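Local coordinates for protein LC-Est1C (Uncultured organism, PDB 3WYD) that is a metagenome-derived esterase of the alpha/beta-hydrolase fold that hydrolyses carboxylic ester bonds, at residues Y31-A42 / Y104-T114; A89-I97 / S125-F134. All blocks are in the same frame, centred on the assembly; numbering follows the deposited sequence.

Interaction 1 (Y31-A42 / Y104-T114); sequences YDGTKAFPLVIA and YKIDPDRIYMT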
loop_
_atom_site.group_PDB
_atom_site.type_symbol
_atom_site.label_atom_id
_atom_site.label_comp_id
_atom_site.label_asym_id
_atom_site.label_seq_id
_atom_site.Cartn_x
_atom_site.Cartn_y
_atom_site.Cartn_z
ATOM N N TYR A 31 -24.046 -17.411 -16.579
ATOM C CA TYR A 31 -24.993 -16.632 -15.778
ATOM C C TYR A 31 -26.155 -16.134 -16.639
ATOM O O TYR A 31 -25.950 -15.501 -17.673
ATOM C CB TYR A 31 -24.300 -15.453 -15.065
ATOM C CG TYR A 31 -25.248 -14.592 -14.246
ATOM C CD1 TYR A 31 -25.543 -14.905 -12.913
ATOM C CD2 TYR A 31 -25.846 -13.469 -14.796
ATOM C CE1 TYR A 31 -26.427 -14.140 -12.186
ATOM C CE2 TYR A 31 -26.706 -12.661 -14.060
ATOM C CZ TYR A 31 -26.993 -13.002 -12.738
ATOM O OH TYR A 31 -27.877 -12.216 -12.042
ATOM N N ASP A 32 -27.384 -16.443 -16.235
ATOM C CA ASP A 32 -28.536 -15.920 -16.971
ATOM C C ASP A 32 -29.565 -15.204 -16.112
ATOM O O ASP A 32 -30.679 -14.939 -16.561
ATOM C CB ASP A 32 -29.206 -17.011 -17.815
ATOM C CG ASP A 32 -29.757 -18.153 -16.982
ATOM O OD1 ASP A 32 -29.859 -18.001 -15.749
ATOM O OD2 ASP A 32 -30.110 -19.209 -17.563
ATOM N N GLY A 33 -29.212 -14.909 -14.869
ATOM C CA GLY A 33 -30.135 -14.234 -13.966
ATOM C C GLY A 33 -31.186 -15.125 -13.330
ATOM O O GLY A 33 -31.983 -14.638 -12.526
ATOM N N THR A 34 -31.142 -16.429 -13.606
ATOM C CA THR A 34 -32.124 -17.388 -13.061
ATOM C C THR A 34 -31.660 -18.083 -11.778
ATOM O O THR A 34 -32.476 -18.682 -11.066
ATOM C CB THR A 34 -32.568 -18.499 -14.091
ATOM O OG1 THR A 34 -31.527 -19.459 -14.311
ATOM C CG2 THR A 34 -33.043 -17.904 -15.429
ATOM N N LYS A 35 -30.346 -18.071 -11.520
ATOM C CA LYS A 35 -29.750 -18.854 -10.427
ATOM C C LYS A 35 -28.716 -17.965 -9.736
ATOM O O LYS A 35 -28.051 -17.160 -10.389
ATOM C CB LYS A 35 -29.029 -20.107 -10.947
ATOM C CG LYS A 35 -29.907 -21.150 -11.653
ATOM C CD LYS A 35 -29.270 -22.553 -11.582
ATOM C CE LYS A 35 -27.819 -22.556 -12.083
ATOM N NZ LYS A 35 -26.833 -23.022 -11.054
ATOM N N ALA A 36 -28.708 -17.995 -8.407
ATOM C CA ALA A 36 -27.688 -17.303 -7.639
ATOM C C ALA A 36 -26.295 -17.843 -7.965
ATOM O O ALA A 36 -26.060 -19.054 -8.041
ATOM C CB ALA A 36 -27.992 -17.434 -6.140
ATOM N N PHE A 37 -25.353 -16.901 -8.106
ATOM C CA PHE A 37 -23.958 -17.190 -8.395
ATOM C C PHE A 37 -23.067 -16.750 -7.220
ATOM O O PHE A 37 -23.403 -15.777 -6.498
ATOM C CB PHE A 37 -23.518 -16.448 -9.671
ATOM C CG PHE A 37 -23.635 -17.272 -10.941
ATOM C CD1 PHE A 37 -24.768 -18.025 -11.201
ATOM C CD2 PHE A 37 -22.590 -17.325 -11.839
ATOM C CE1 PHE A 37 -24.842 -18.841 -12.329
ATOM C CE2 PHE A 37 -22.640 -18.177 -12.955
ATOM C CZ PHE A 37 -23.791 -18.902 -13.213
ATOM N N PRO A 38 -21.903 -17.407 -7.089
ATOM C CA PRO A 38 -20.881 -16.913 -6.146
ATOM C C PRO A 38 -20.182 -15.677 -6.692
ATOM O O PRO A 38 -20.192 -15.425 -7.895
ATOM C CB PRO A 38 -19.890 -18.062 -6.070
ATOM C CG PRO A 38 -19.911 -18.602 -7.528
ATOM C CD PRO A 38 -21.396 -18.510 -7.913
ATOM N N LEU A 39 -19.673 -14.864 -5.777
ATOM C CA LEU A 39 -19.075 -13.614 -6.110
ATOM C C LEU A 39 -17.678 -13.607 -5.511
ATOM O O LEU A 39 -17.516 -13.882 -4.312
ATOM C CB LEU A 39 -19.885 -12.490 -5.491
ATOM C CG LEU A 39 -19.356 -11.055 -5.524
ATOM C CD1 LEU A 39 -19.048 -10.601 -6.989
ATOM C CD2 LEU A 39 -20.318 -10.096 -4.826
ATOM N N VAL A 40 -16.683 -13.201 -6.291
ATOM C CA VAL A 40 -15.336 -12.926 -5.734
ATOM C C VAL A 40 -14.997 -11.469 -5.869
ATOM O O VAL A 40 -15.123 -10.873 -6.946
ATOM C CB VAL A 40 -14.248 -13.754 -6.444
ATOM C CG1 VAL A 40 -12.877 -13.441 -5.862
ATOM C CG2 VAL A 40 -14.505 -15.183 -6.346
ATOM N N ILE A 41 -14.572 -10.858 -4.775
ATOM C CA ILE A 41 -14.040 -9.510 -4.803
ATOM C C ILE A 41 -12.514 -9.678 -4.862
ATOM O O ILE A 41 -11.952 -10.367 -4.004
ATOM C CB ILE A 41 -14.430 -8.748 -3.512
ATOM C CG1 ILE A 41 -15.967 -8.710 -3.343
ATOM C CG2 ILE A 41 -13.765 -7.365 -3.508
ATOM C CD1 ILE A 41 -16.733 -8.146 -4.557
ATOM N N ALA A 42 -11.872 -9.102 -5.886
ATOM C CA ALA A 42 -10.437 -9.222 -6.074
ATOM C C ALA A 42 -9.830 -7.830 -5.962
ATOM O O ALA A 42 -10.236 -6.914 -6.691
ATOM C CB ALA A 42 -10.166 -9.816 -7.472
ATOM N N TYR A 104 -27.217 -8.292 -9.560
ATOM C CA TYR A 104 -27.051 -9.680 -9.948
ATOM C C TYR A 104 -27.616 -10.560 -8.848
ATOM O O TYR A 104 -27.625 -10.121 -7.689
ATOM C CB TYR A 104 -25.537 -10.001 -10.122
ATOM C CG TYR A 104 -24.933 -9.272 -11.301
ATOM C CD1 TYR A 104 -25.003 -9.853 -12.561
ATOM C CD2 TYR A 104 -24.557 -7.936 -11.193
ATOM C CE1 TYR A 104 -24.613 -9.147 -13.675
ATOM C CE2 TYR A 104 -24.163 -7.200 -12.327
ATOM C CZ TYR A 104 -24.183 -7.846 -13.547
ATOM O OH TYR A 104 -23.814 -7.143 -14.682
ATOM N N LYS A 105 -27.951 -11.807 -9.189
ATOM C CA LYS A 105 -28.363 -12.791 -8.189
ATOM C C LYS A 105 -27.142 -13.400 -7.550
ATOM O O LYS A 105 -26.494 -14.252 -8.138
ATOM C CB LYS A 105 -29.233 -13.905 -8.784
ATOM C CG LYS A 105 -30.615 -13.415 -9.201
ATOM C CD LYS A 105 -31.518 -14.589 -9.519
ATOM C CE LYS A 105 -31.975 -15.299 -8.248
ATOM N NZ LYS A 105 -33.157 -14.605 -7.648
ATOM N N ILE A 106 -26.828 -12.931 -6.350
ATOM C CA ILE A 106 -25.622 -13.407 -5.673
ATOM C C ILE A 106 -26.000 -14.278 -4.478
ATOM O O ILE A 106 -26.858 -13.905 -3.665
ATOM C CB ILE A 106 -24.760 -12.224 -5.144
ATOM C CG1 ILE A 106 -24.372 -11.259 -6.269
ATOM C CG2 ILE A 106 -23.544 -12.732 -4.353
ATOM C CD1 ILE A 106 -23.682 -11.948 -7.438
ATOM N N ASP A 107 -25.366 -15.433 -4.377
ATOM C CA ASP A 107 -25.563 -16.351 -3.230
ATOM C C ASP A 107 -24.919 -15.738 -1.979
ATOM O O ASP A 107 -23.724 -15.547 -1.926
ATOM C CB ASP A 107 -24.878 -17.685 -3.558
ATOM C CG ASP A 107 -25.061 -18.724 -2.502
ATOM O OD1 ASP A 107 -25.367 -18.373 -1.338
ATOM O OD2 ASP A 107 -24.834 -19.915 -2.812
ATOM N N PRO A 108 -25.721 -15.401 -0.967
ATOM C CA PRO A 108 -25.206 -14.697 0.212
ATOM C C PRO A 108 -24.183 -15.534 0.999
ATOM O O PRO A 108 -23.376 -14.973 1.752
ATOM C CB PRO A 108 -26.478 -14.431 1.058
ATOM C CG PRO A 108 -27.514 -15.339 0.518
ATOM C CD PRO A 108 -27.176 -15.649 -0.919
ATOM N N ASP A 109 -24.201 -16.845 0.792
ATOM C CA ASP A 109 -23.272 -17.729 1.473
ATOM C C ASP A 109 -22.017 -17.986 0.652
ATOM O O ASP A 109 -21.167 -18.794 1.050
ATOM C CB ASP A 109 -23.916 -19.057 1.807
ATOM C CG ASP A 109 -24.891 -18.933 2.935
ATOM O OD1 ASP A 109 -24.625 -18.135 3.855
ATOM O OD2 ASP A 109 -25.876 -19.679 2.898
ATOM N N ARG A 110 -21.917 -17.316 -0.495
ATOM C CA ARG A 110 -20.755 -17.542 -1.391
ATOM C C ARG A 110 -20.180 -16.235 -1.905
ATOM O O ARG A 110 -20.044 -16.014 -3.121
ATOM C CB ARG A 110 -21.101 -18.484 -2.552
ATOM C CG ARG A 110 -21.409 -19.885 -2.043
ATOM C CD ARG A 110 -21.764 -20.852 -3.162
ATOM N NE ARG A 110 -20.730 -21.185 -4.130
ATOM C CZ ARG A 110 -21.012 -21.584 -5.381
ATOM N NH1 ARG A 110 -22.277 -21.599 -5.830
ATOM N NH2 ARG A 110 -20.048 -22.002 -6.163
ATOM N N ILE A 111 -19.834 -15.361 -0.985
ATOM C CA ILE A 111 -19.122 -14.133 -1.267
ATOM C C ILE A 111 -17.723 -14.223 -0.689
ATOM O O ILE A 111 -17.525 -14.306 0.526
ATOM C CB ILE A 111 -19.867 -12.890 -0.750
ATOM C CG1 ILE A 111 -21.298 -12.854 -1.320
ATOM C CG2 ILE A 111 -19.045 -11.612 -1.064
ATOM C CD1 ILE A 111 -22.139 -11.747 -0.726
ATOM N N TYR A 112 -16.746 -14.104 -1.585
ATOM C CA TYR A 112 -15.327 -14.366 -1.278
ATOM C C TYR A 112 -14.498 -13.117 -1.519
ATOM O O TYR A 112 -14.873 -12.250 -2.341
ATOM C CB TYR A 112 -14.858 -15.477 -2.239
ATOM C CG TYR A 112 -15.654 -16.750 -2.080
ATOM C CD1 TYR A 112 -15.433 -17.629 -0.994
ATOM C CD2 TYR A 112 -16.677 -17.043 -2.991
ATOM C CE1 TYR A 112 -16.198 -18.790 -0.856
ATOM C CE2 TYR A 112 -17.386 -18.201 -2.899
ATOM C CZ TYR A 112 -17.178 -19.046 -1.814
ATOM O OH TYR A 112 -17.947 -20.174 -1.732
ATOM N N MET A 113 -13.293 -13.064 -0.941
ATOM C CA MET A 113 -12.408 -11.956 -1.216
ATOM C C MET A 113 -10.971 -12.431 -1.257
ATOM O O MET A 113 -10.567 -13.239 -0.415
ATOM C CB MET A 113 -12.580 -10.864 -0.142
ATOM C CG MET A 113 -11.733 -9.626 -0.432
ATOM S SD MET A 113 -12.440 -8.198 0.512
ATOM C CE MET A 113 -12.539 -8.858 2.157
ATOM N N THR A 114 -10.229 -11.972 -2.258
ATOM C CA THR A 114 -8.821 -12.231 -2.394
ATOM C C THR A 114 -8.150 -10.941 -2.836
ATOM O O THR A 114 -8.827 -10.032 -3.329
ATOM C CB THR A 114 -8.575 -13.341 -3.452
ATOM O OG1 THR A 114 -7.205 -13.676 -3.440
ATOM C CG2 THR A 114 -8.977 -12.895 -4.848
#
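Leu39 and Ile41 are hydrogen-bonded through their backbones to Arg110, Tyr112 and Thr114, which joins strands 37-42 and 110-114 side by side in parallel. The short strand axes differ by 19°. Leu39 N donates to Arg110 O and Leu39 O accepts from Tyr112 N at 2.8 Å. Ile41 repeats this with Tyr112 O and Thr114 N. Nearer the start of the strand, Phe37 N bonds to Lys105 O, and Phe37 O accepts from Asp107 N at 2.9 Å. Between these two sets segment 104-114 turns a corner in a type I turn from Asp107 to Arg110. Asp107 OD1 also accepts from Asp109 N, an Asx turn.

The two strands are neighbours in the central sheet of the alpha/beta-hydrolase fold. Strand 37-43 also bonds to strand 72-76, while Thr114 OG1 reaches Ala138 O. Just past Thr114, strand 110-116 ends at the turn that carries Ser117, probably the nucleophile elbow.

Apolar side chains meet on both faces of the strand pair. On one, Leu39 CB meets Ile106 CG2 at 3.8 Å, and Ile41 packs on Met113. On the other, Val40 CG2 approaches Tyr112 CB, and Val40 CG1 lies 4.1 Å from Thr114 CG2. The Tyr112 ring meets Pro38 CB at its edge, and its hydroxyl bonds to His215 O.

Pro38 and Arg110 run alongside each other, and a bend at chi3 (66°) lays one guanidinium face over the proline, with Pro38 CG 3.7 Å from Arg110 NH2. The Lys105 chain runs along Gly33, its CD close to Gly33 O. With Tyr31 CG anti to the backbone N (chi1 179°), the ring reaches segment 104-114, where Tyr31 OH accepts a nearly straight 2.9 Å bond from Lys105 N. Its ring meets that of Tyr104 obliquely, with Tyr31 CE2 3.6 Å from Tyr104 CD1.

Interaction 2 (A89-I97 / S125-F134); sequences AERDVMDVI and SIAMNHPDVF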
loop_
_atom_site.group_PDB
_atom_site.type_symbol
_atom_site.label_atom_id
_atom_site.label_comp_id
_atom_site.label_asym_id
_atom_site.label_seq_id
_atom_site.Cartn_x
_atom_site.Cartn_y
_atom_site.Cartn_z
ATOM N N ALA A 89 -11.872 4.080 1.400
ATOM C CA ALA A 89 -11.545 2.949 0.523
ATOM C C ALA A 89 -12.255 1.642 0.875
ATOM O O ALA A 89 -12.636 0.883 -0.032
ATOM C CB ALA A 89 -10.056 2.722 0.513
ATOM N N GLU A 90 -12.306 1.314 2.168
ATOM C CA GLU A 90 -13.070 0.145 2.638
ATOM C C GLU A 90 -14.550 0.301 2.320
ATOM O O GLU A 90 -15.179 -0.621 1.810
ATOM C CB GLU A 90 -12.904 -0.047 4.157
ATOM C CG GLU A 90 -13.850 -1.109 4.753
ATOM C CD GLU A 90 -13.577 -1.393 6.212
ATOM O OE1 GLU A 90 -12.427 -1.682 6.571
ATOM O OE2 GLU A 90 -14.519 -1.287 7.041
ATOM N N ARG A 91 -15.108 1.475 2.628
ATOM C CA ARG A 91 -16.517 1.700 2.366
ATOM C C ARG A 91 -16.807 1.605 0.879
ATOM O O ARG A 91 -17.833 1.024 0.474
ATOM C CB ARG A 91 -16.950 3.065 2.921
ATOM C CG ARG A 91 -17.558 2.960 4.306
ATOM C CD ARG A 91 -17.425 4.252 5.111
ATOM N NE ARG A 91 -16.868 3.998 6.443
ATOM C CZ ARG A 91 -15.764 4.570 6.920
ATOM N NH1 ARG A 91 -15.108 5.471 6.195
ATOM N NH2 ARG A 91 -15.329 4.260 8.135
ATOM N N ASP A 92 -15.863 2.070 0.058
ATOM C CA ASP A 92 -15.947 1.855 -1.393
ATOM C C ASP A 92 -16.118 0.385 -1.735
ATOM O O ASP A 92 -17.037 0.008 -2.468
ATOM C CB ASP A 92 -14.712 2.397 -2.105
ATOM C CG ASP A 92 -14.776 3.901 -2.310
ATOM O OD1 ASP A 92 -15.900 4.426 -2.512
ATOM O OD2 ASP A 92 -13.712 4.552 -2.243
ATOM N N VAL A 93 -15.284 -0.469 -1.143
ATOM C CA VAL A 93 -15.422 -1.877 -1.418
ATOM C C VAL A 93 -16.767 -2.420 -1.011
ATOM O O VAL A 93 -17.393 -3.212 -1.743
ATOM C CB VAL A 93 -14.272 -2.719 -0.796
ATOM C CG1 VAL A 93 -14.539 -4.193 -1.044
ATOM C CG2 VAL A 93 -12.978 -2.330 -1.449
ATOM N N MET A 94 -17.245 -2.037 0.168
ATOM C CA MET A 94 -18.515 -2.588 0.599
ATOM C C MET A 94 -19.657 -2.095 -0.257
ATOM O O MET A 94 -20.609 -2.821 -0.509
ATOM C CB MET A 94 -18.759 -2.318 2.088
ATOM C CG MET A 94 -17.671 -2.923 3.026
ATOM S SD MET A 94 -17.276 -4.686 2.740
ATOM C CE MET A 94 -18.827 -5.441 3.154
ATOM N N ASP A 95 -19.520 -0.880 -0.751
ATOM C CA ASP A 95 -20.530 -0.308 -1.629
ATOM C C ASP A 95 -20.564 -1.009 -2.985
ATOM O O ASP A 95 -21.639 -1.224 -3.560
ATOM C CB ASP A 95 -20.292 1.184 -1.822
ATOM C CG ASP A 95 -20.702 2.013 -0.615
ATOM O OD1 ASP A 95 -21.337 1.481 0.326
ATOM O OD2 ASP A 95 -20.375 3.209 -0.613
ATOM N N VAL A 96 -19.392 -1.391 -3.504
ATOM C CA VAL A 96 -19.332 -2.222 -4.699
ATOM C C VAL A 96 -20.034 -3.553 -4.496
ATOM O O VAL A 96 -20.876 -3.959 -5.308
ATOM C CB VAL A 96 -17.877 -2.476 -5.134
ATOM C CG1 VAL A 96 -17.819 -3.534 -6.243
ATOM C CG2 VAL A 96 -17.227 -1.171 -5.539
ATOM N N ILE A 97 -19.804 -4.194 -3.340
ATOM C CA ILE A 97 -20.473 -5.446 -3.052
ATOM C C ILE A 97 -21.995 -5.249 -3.061
ATOM O O ILE A 97 -22.717 -6.083 -3.605
ATOM C CB ILE A 97 -19.983 -6.104 -1.705
ATOM C CG1 ILE A 97 -18.517 -6.567 -1.830
ATOM C CG2 ILE A 97 -20.888 -7.281 -1.293
ATOM C CD1 ILE A 97 -17.805 -6.806 -0.462
ATOM N N SER A 125 -8.118 -6.690 6.321
ATOM C CA SER A 125 -8.679 -5.573 7.115
ATOM C C SER A 125 -10.162 -5.376 6.864
ATOM O O SER A 125 -10.941 -5.105 7.814
ATOM C CB SER A 125 -7.898 -4.285 6.909
ATOM O OG SER A 125 -7.965 -3.856 5.588
ATOM N N ILE A 126 -10.598 -5.517 5.616
ATOM C CA ILE A 126 -12.024 -5.382 5.325
ATOM C C ILE A 126 -12.838 -6.474 5.984
ATOM O O ILE A 126 -13.897 -6.235 6.530
ATOM C CB ILE A 126 -12.268 -5.270 3.824
ATOM C CG1 ILE A 126 -11.607 -3.996 3.308
ATOM C CG2 ILE A 126 -13.777 -5.428 3.463
ATOM C CD1 ILE A 126 -11.631 -3.993 1.729
ATOM N N ALA A 127 -12.366 -7.715 5.904
ATOM C CA ALA A 127 -13.070 -8.811 6.525
ATOM C C ALA A 127 -13.148 -8.617 8.049
ATOM O O ALA A 127 -14.156 -8.934 8.667
ATOM C CB ALA A 127 -12.377 -10.140 6.171
ATOM N N MET A 128 -12.076 -8.124 8.663
ATOM C CA MET A 128 -12.151 -7.918 10.133
ATOM C C MET A 128 -13.204 -6.901 10.518
ATOM O O MET A 128 -13.831 -7.008 11.573
ATOM C CB MET A 128 -10.819 -7.495 10.688
ATOM C CG MET A 128 -9.764 -8.622 10.621
ATOM S SD MET A 128 -8.142 -8.061 11.113
ATOM C CE MET A 128 -7.266 -9.605 10.987
ATOM N N ASN A 129 -13.386 -5.914 9.668
ATOM C CA ASN A 129 -14.444 -4.921 9.913
ATOM C C ASN A 129 -15.871 -5.333 9.556
ATOM O O ASN A 129 -16.871 -4.725 9.994
ATOM C CB ASN A 129 -14.086 -3.628 9.223
ATOM C CG ASN A 129 -12.998 -2.875 9.975
ATOM O OD1 ASN A 129 -12.857 -3.006 11.201
ATOM N ND2 ASN A 129 -12.219 -2.099 9.249
ATOM N N HIS A 130 -15.948 -6.373 8.743
ATOM C CA HIS A 130 -17.213 -6.890 8.247
ATOM C C HIS A 130 -17.136 -8.381 8.297
ATOM O O HIS A 130 -17.232 -9.063 7.269
ATOM C CB HIS A 130 -17.456 -6.431 6.797
ATOM C CG HIS A 130 -17.584 -4.964 6.683
ATOM N ND1 HIS A 130 -16.512 -4.143 6.454
ATOM C CD2 HIS A 130 -18.636 -4.154 6.942
ATOM C CE1 HIS A 130 -16.908 -2.880 6.505
ATOM N NE2 HIS A 130 -18.196 -2.868 6.779
ATOM N N PRO A 131 -17.108 -8.931 9.514
ATOM C CA PRO A 131 -16.801 -10.331 9.723
ATOM C C PRO A 131 -17.905 -11.285 9.283
ATOM O O PRO A 131 -17.697 -12.503 9.225
ATOM C CB PRO A 131 -16.549 -10.397 11.230
ATOM C CG PRO A 131 -17.341 -9.273 11.788
ATOM C CD PRO A 131 -17.147 -8.191 10.784
ATOM N N ASP A 132 -19.112 -10.760 9.068
ATOM C CA ASP A 132 -20.260 -11.613 8.818
ATOM C C ASP A 132 -20.603 -11.771 7.339
ATOM O O ASP A 132 -21.543 -12.462 6.978
ATOM C CB ASP A 132 -21.464 -11.052 9.603
ATOM C CG ASP A 132 -21.158 -10.948 11.094
ATOM O OD1 ASP A 132 -20.476 -11.878 11.580
ATOM O OD2 ASP A 132 -21.549 -9.940 11.736
ATOM N N VAL A 133 -19.803 -11.156 6.465
ATOM C CA VAL A 133 -20.142 -11.106 5.037
ATOM C C VAL A 133 -19.490 -12.220 4.225
ATOM O O VAL A 133 -20.142 -12.858 3.391
ATOM C CB VAL A 133 -19.676 -9.778 4.419
ATOM C CG1 VAL A 133 -19.847 -9.826 2.868
ATOM C CG2 VAL A 133 -20.479 -8.584 4.977
ATOM N N PHE A 134 -18.213 -12.483 4.491
ATOM C CA PHE A 134 -17.408 -13.273 3.565
ATOM C C PHE A 134 -17.356 -14.732 3.920
ATOM O O PHE A 134 -17.262 -15.108 5.101
ATOM C CB PHE A 134 -15.985 -12.711 3.487
ATOM C CG PHE A 134 -15.945 -11.319 2.962
ATOM C CD1 PHE A 134 -16.106 -11.071 1.601
ATOM C CD2 PHE A 134 -15.798 -10.240 3.824
ATOM C CE1 PHE A 134 -16.161 -9.748 1.149
ATOM C CE2 PHE A 134 -15.925 -8.926 3.385
ATOM C CZ PHE A 134 -16.069 -8.676 2.032
HETATM O O HOH W 1 -10.045 -1.958 5.758
#
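Met94 fills the tightly packed part of the contact, between Ile126, His130, Val133 and Phe134. Bends at chi2 (-50°) and chi3 (-64°) fold its chain across one face of the His130 ring. Met94 CG lies 3.8 Å from the ring centroid, and Met94 SD is over the same face. The sulfur also touches Ile126 CG2 at 3.6 Å and makes a Met-aromatic contact at the Phe134 edge. Met94 CE and Val133 CG2 meet tip to tip. Deeper in, Ile97 CD1 reaches the Phe134 edge, 3.6 Å from Phe134 CZ, and Val93 packs on Ile126 CD1.

Helices 88-103 and 118-129 lie on the same side of the central alpha/beta-hydrolase sheet. Their short segments cross at -73°. Val93 and Ile97 also touch Ile41 of the sheet, and Ile126 touches Leu43 and Met113.

The other side is polar and opens to solvent at Asn129, though Glu90 itself is buried. The extended Glu90 side chain sends OE1 to Asn129 ND2, a nearly straight 2.7 Å bond that uses the syn lone pair of Glu90 OE1 and lies in the Asn129 amide plane. A water donates to the same oxygen and accepts from Ser125 OG, bridging the two residues. Glu90 OE2 meets the His130 edge, 2.9 Å from His130 CE1.

Overall arrangement
The two contacts have centres about 15 Å apart and share the central sheet, interaction 1 within it and interaction 2 in the helices over one of its faces. Interaction 1 joins strands 37-43 and 110-116. Interaction 2 joins helices 88-103 and 118-129. Along the chain the segments alternate: 31-42, 89-97, 104-114, 125-134. Helix 88-103 leads into strand 106-107, and strand 110-116 leads into helix 118-129. The contacts meet where Met113 packs on Phe134 and Ile126, and where Ile41 packs on Ile97. Strand 110-116 and helix 118-129 flank the probable nucleophile elbow at Ser117. Thr114 of interaction 1 touches the residues of this elbow, and Ile126 of interaction 2 lies near them without touching.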